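Glycerate 2-kinase (Pyrococcus horikoshii, PDB 1X3L) catalyses the ATP-dependent, magnesium-supported phosphorylation of D-glycerate to 2-phosphoglycerate, and also accepts other nucleotides or pyrophosphate as phosphate donor. Local coordinates at residues A[175-180]-A[205-210]. Sequence-based numbering, arbitrary orientation.
With SO4 (sulfate ion), chain B.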
loop_
_atom_site.group_PDB
_atom_site.type_symbol
_atom_site.label_atom_id
_atom_site.label_comp_id
_atom_site.label_asym_id
_atom_site.label_seq_id
_atom_site.Cartn_x
_atom_site.Cartn_y
_atom_site.Cartn_z
ATOM N N LYS A 175 9.509 -21.126 -1.743
ATOM C CA LYS A 175 8.730 -22.055 -0.938
ATOM C C LYS A 175 7.597 -21.393 -0.159
ATOM O O LYS A 175 6.776 -22.083 0.445
ATOM C CB LYS A 175 9.657 -22.802 0.029
ATOM C CG LYS A 175 10.706 -23.660 -0.676
ATOM C CD LYS A 175 11.524 -24.502 0.305
ATOM C CE LYS A 175 10.659 -25.505 1.057
ATOM N NZ LYS A 175 11.473 -26.328 2.006
ATOM N N VAL A 176 7.530 -20.064 -0.178
ATOM C CA VAL A 176 6.474 -19.374 0.563
ATOM C C VAL A 176 5.566 -18.460 -0.267
ATOM O O VAL A 176 4.452 -18.132 0.148
ATOM C CB VAL A 176 7.073 -18.556 1.730
ATOM C CG1 VAL A 176 7.667 -19.502 2.765
ATOM C CG2 VAL A 176 8.135 -17.607 1.217
ATOM N N LYS A 177 6.036 -18.052 -1.438
ATOM C CA LYS A 177 5.251 -17.178 -2.297
ATOM C C LYS A 177 4.250 -17.973 -3.132
ATOM O O LYS A 177 4.279 -19.201 -3.137
ATOM C CB LYS A 177 6.188 -16.382 -3.210
ATOM C CG LYS A 177 7.034 -15.357 -2.467
ATOM C CD LYS A 177 8.141 -14.810 -3.353
ATOM C CE LYS A 177 8.787 -13.572 -2.741
ATOM N NZ LYS A 177 9.219 -13.780 -1.338
ATOM N N GLY A 178 3.358 -17.270 -3.826
ATOM C CA GLY A 178 2.374 -17.946 -4.655
ATOM C C GLY A 178 1.411 -18.811 -3.866
ATOM O O GLY A 178 1.067 -19.917 -4.291
ATOM N N GLY A 179 0.979 -18.309 -2.714
ATOM C CA GLY A 179 0.044 -19.039 -1.875
ATOM C C GLY A 179 0.625 -20.216 -1.101
ATOM O O GLY A 179 -0.086 -20.877 -0.337
ATOM N N LYS A 180 1.918 -20.474 -1.272
ATOM C CA LYS A 180 2.542 -21.604 -0.596
ATOM C C LYS A 180 2.592 -21.495 0.921
ATOM O O LYS A 180 2.536 -22.510 1.613
ATOM C CB LYS A 180 3.937 -21.848 -1.177
ATOM C CG LYS A 180 3.883 -22.458 -2.582
ATOM C CD LYS A 180 5.268 -22.665 -3.177
ATOM C CE LYS A 180 5.200 -23.512 -4.435
ATOM N NZ LYS A 180 4.682 -24.889 -4.140
ATOM N N ILE A 205 1.196 -8.039 -3.812
ATOM C CA ILE A 205 1.708 -7.701 -2.484
ATOM C C ILE A 205 2.509 -8.837 -1.839
ATOM O O ILE A 205 1.968 -9.902 -1.532
ATOM C CB ILE A 205 0.558 -7.273 -1.544
ATOM C CG1 ILE A 205 -0.172 -6.064 -2.146
ATOM C CG2 ILE A 205 1.112 -6.922 -0.174
ATOM C CD1 ILE A 205 -1.352 -5.581 -1.326
ATOM N N ALA A 206 3.805 -8.591 -1.644
ATOM C CA ALA A 206 4.723 -9.564 -1.054
ATOM C C ALA A 206 4.757 -10.843 -1.886
ATOM O O ALA A 206 5.225 -11.883 -1.425
ATOM C CB ALA A 206 4.312 -9.885 0.383
ATOM N N SER A 207 4.259 -10.750 -3.115
ATOM C CA SER A 207 4.213 -11.883 -4.032
ATOM C C SER A 207 3.142 -12.906 -3.660
ATOM O O SER A 207 3.293 -14.100 -3.911
ATOM C CB SER A 207 5.586 -12.552 -4.119
ATOM O OG SER A 207 6.518 -11.685 -4.746
ATOM N N GLY A 208 2.061 -12.410 -3.061
ATOM C CA GLY A 208 0.930 -13.239 -2.677
ATOM C C GLY A 208 1.208 -14.586 -2.044
ATOM O O GLY A 208 0.838 -15.619 -2.606
ATOM N N PRO A 209 1.838 -14.612 -0.860
ATOM C CA PRO A 209 2.145 -15.868 -0.173
ATOM C C PRO A 209 0.905 -16.599 0.358
ATOM O O PRO A 209 0.974 -17.789 0.668
ATOM C CB PRO A 209 3.091 -15.424 0.947
ATOM C CG PRO A 209 2.587 -14.042 1.271
ATOM C CD PRO A 209 2.364 -13.455 -0.110
ATOM N N THR A 210 -0.223 -15.896 0.458
ATOM C CA THR A 210 -1.460 -16.507 0.956
ATOM C C THR A 210 -2.641 -16.413 -0.021
ATOM O O THR A 210 -3.787 -16.686 0.349
ATOM C CB THR A 210 -1.909 -15.881 2.305
ATOM O OG1 THR A 210 -2.356 -14.536 2.087
ATOM C CG2 THR A 210 -0.758 -15.867 3.299
HETATM S S SO4 B . 6.481 -5.945 -2.219
HETATM O O1 SO4 B . 5.484 -6.845 -2.820
HETATM O O2 SO4 B . 7.176 -5.223 -3.299
HETATM O O3 SO4 B . 7.458 -6.716 -1.428
HETATM O O4 SO4 B . 5.808 -4.979 -1.334
HETATM O O HOH W 1 7.062 -13.178 0.412
#
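Ala206 meets Lys177 through a water that lies between Lys177 NZ, from which it accepts at 2.8 Å, and Ala206 O, while Ala206 N binds sulfate O1 at 2.7 Å. At Ser207 the lysine chain runs alongside the side chain, its CD pressed to Ser207 CB at a tight 3.5 Å and its CE near OG. The last torsion (chi4 52°) bends NZ out of the extended chain; NZ also forms a salt bridge with Glu138, and Ser207 OG binds Ser134 and Arg170. An alanine at Lys177 would probably leave Glu138 without its mate and open a gap over Ser207 CB. Gly178 N donates almost straight to Ser207 O (3.2 Å, 173° at the hydrogen), and Gly179 N reaches Gly208 O in the carbonyl plane at 2.7 Å but more bent, 139°. These two glycines are the central pair of a type I' turn, Lys177 to Lys180. Pro209 sets CB against Val176 O at 3.1 Å, and its carbonyl receives a CA-H...O contact from Gly179. Two backbone bonds and the lysine chain thus join the loops in a largely buried contact, and the sulfate, probably from the crystallisation liquor, is held by N-H groups of Ala206, Gly132 and Ser134, an anion site that may bind phosphate in this kinase.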